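Local coordinates for solute-binding periplasmic protein of iron/siderophore ABC transporter (Yersinia pestis, PDB 6B2Y) that probably binds chelated iron in the periplasm and hands it to the membrane components of an ABC transporter for import, at residues V49-K54 with P130-F135. Residues are numbered along the deposited sequence; the frame is centred on the assembly and turned at random.
Sequences VTIPAK and PDIAIF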
# COMPACT_ATOMS: atom_id res chain seq x y z
N VAL A 49 15.81 -10.49 -17.10
CA VAL A 49 14.92 -9.94 -18.11
C VAL A 49 15.69 -8.93 -18.94
O VAL A 49 16.27 -7.99 -18.38
CB VAL A 49 13.70 -9.26 -17.45
CG1 VAL A 49 12.72 -8.70 -18.49
CG2 VAL A 49 13.00 -10.22 -16.49
N THR A 50 15.68 -9.09 -20.26
CA THR A 50 16.28 -8.07 -21.12
C THR A 50 15.33 -6.88 -21.27
O THR A 50 14.13 -7.06 -21.52
CB THR A 50 16.62 -8.66 -22.50
OG1 THR A 50 17.66 -9.62 -22.37
CG2 THR A 50 17.09 -7.56 -23.46
N ILE A 51 15.88 -5.67 -21.13
CA ILE A 51 15.11 -4.43 -21.12
C ILE A 51 15.56 -3.59 -22.30
O ILE A 51 16.77 -3.41 -22.50
CB ILE A 51 15.30 -3.65 -19.81
CG1 ILE A 51 14.83 -4.50 -18.63
CG2 ILE A 51 14.58 -2.30 -19.85
CD1 ILE A 51 13.41 -5.00 -18.75
N PRO A 52 14.65 -3.02 -23.09
CA PRO A 52 15.08 -2.12 -24.18
C PRO A 52 15.67 -0.84 -23.63
O PRO A 52 15.28 -0.35 -22.56
CB PRO A 52 13.78 -1.85 -24.94
CG PRO A 52 12.71 -2.01 -23.88
CD PRO A 52 13.19 -3.14 -23.02
N ALA A 53 16.62 -0.27 -24.38
CA ALA A 53 17.30 0.94 -23.94
C ALA A 53 16.36 2.12 -23.82
O ALA A 53 16.66 3.07 -23.08
CB ALA A 53 18.43 1.28 -24.91
N LYS A 54 15.23 2.10 -24.53
CA LYS A 54 14.24 3.16 -24.49
C LYS A 54 12.92 2.55 -24.01
O LYS A 54 12.48 1.53 -24.55
CB LYS A 54 14.05 3.80 -25.87
CG LYS A 54 15.28 4.54 -26.40
CD LYS A 54 14.85 5.63 -27.38
CE LYS A 54 15.96 6.64 -27.63
NZ LYS A 54 16.07 7.64 -26.52
N PRO A 130 3.34 -2.50 -25.95
CA PRO A 130 4.05 -2.17 -24.72
C PRO A 130 5.54 -2.48 -24.83
O PRO A 130 5.94 -3.46 -25.46
CB PRO A 130 3.36 -3.06 -23.67
CG PRO A 130 2.94 -4.25 -24.44
CD PRO A 130 2.60 -3.76 -25.83
N ASP A 131 6.36 -1.61 -24.23
CA ASP A 131 7.80 -1.82 -24.12
C ASP A 131 8.15 -2.72 -22.94
O ASP A 131 9.20 -3.37 -22.94
CB ASP A 131 8.54 -0.49 -23.93
CG ASP A 131 8.46 0.43 -25.14
OD1 ASP A 131 8.42 -0.08 -26.28
OD2 ASP A 131 8.47 1.67 -24.95
N ILE A 132 7.29 -2.74 -21.92
CA ILE A 132 7.56 -3.43 -20.66
C ILE A 132 6.25 -3.54 -19.90
O ILE A 132 5.35 -2.69 -20.07
CB ILE A 132 8.63 -2.67 -19.85
CG1 ILE A 132 9.18 -3.54 -18.72
CG2 ILE A 132 8.08 -1.34 -19.32
CD1 ILE A 132 10.48 -3.02 -18.15
N ALA A 133 6.11 -4.58 -19.08
CA ALA A 133 4.96 -4.75 -18.19
C ALA A 133 5.46 -5.05 -16.79
O ALA A 133 6.47 -5.74 -16.62
CB ALA A 133 4.04 -5.87 -18.69
N ILE A 134 4.75 -4.55 -15.78
CA ILE A 134 5.17 -4.71 -14.38
C ILE A 134 4.07 -5.45 -13.64
O ILE A 134 2.89 -5.12 -13.79
CB ILE A 134 5.44 -3.35 -13.71
CG1 ILE A 134 6.41 -2.51 -14.57
CG2 ILE A 134 5.98 -3.55 -12.32
CD1 ILE A 134 6.45 -1.05 -14.18
N PHE A 135 4.46 -6.47 -12.85
CA PHE A 135 3.54 -7.19 -11.98
C PHE A 135 4.13 -7.30 -10.59
O PHE A 135 5.31 -7.05 -10.37
CB PHE A 135 3.24 -8.60 -12.49
CG PHE A 135 2.46 -8.64 -13.76
CD1 PHE A 135 3.09 -8.43 -14.98
CD2 PHE A 135 1.11 -8.93 -13.74
CE1 PHE A 135 2.38 -8.48 -16.15
CE2 PHE A 135 0.40 -8.99 -14.92
CZ PHE A 135 1.03 -8.77 -16.12
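Ile51 and Ile132 meet through their delta methyls, the two CD1 atoms lying 3.6 Å apart where the long branches cross at a slant. In Ile132 the long branch is extended: CG1 is anti to the backbone N (chi1 -166°) and CD1 continues outward, which carries the methyl across to 49-54. Ile51 sets off more obliquely, yet its bent long branch still brings CD1 to the meeting point. Both residues are buried, and a branched aliphatic chain suits each, since it offers a methyl to the partner while the rest of the side chain is available to the surrounding apolar residues.

The Pro52 ring lies against the backbone of Asp131, with CG 3.9 Å from the carbonyl O, and CG also comes within 4.4 Å of Asp131 CB. A proline fits here because its ring is compact and apolar, and the chain, having just left strand 48-50, can do without an N-H donor. Asp131, just ahead of strand 132-136, points its side chain toward 49-54 and sets OD2 4.0 Å from Lys54 O, two acceptors that cannot bond to each other. The bonds OD2 does make are to the backbone N of Glu56 and Arg57, just beyond that segment, a grip that fixes the carboxylate against the chain leading into strand 58-60.

Strand 132-136 runs parallel between strands 58-60 and 159-162 in the five-stranded sheet of one lobe. Val160 of strand 159-162 touches both isoleucines, while Ile58 and Val55 also pack on Ile132; the contact thus joins the chain following the small antiparallel pair 40-42 and 48-50 to the start of a central strand.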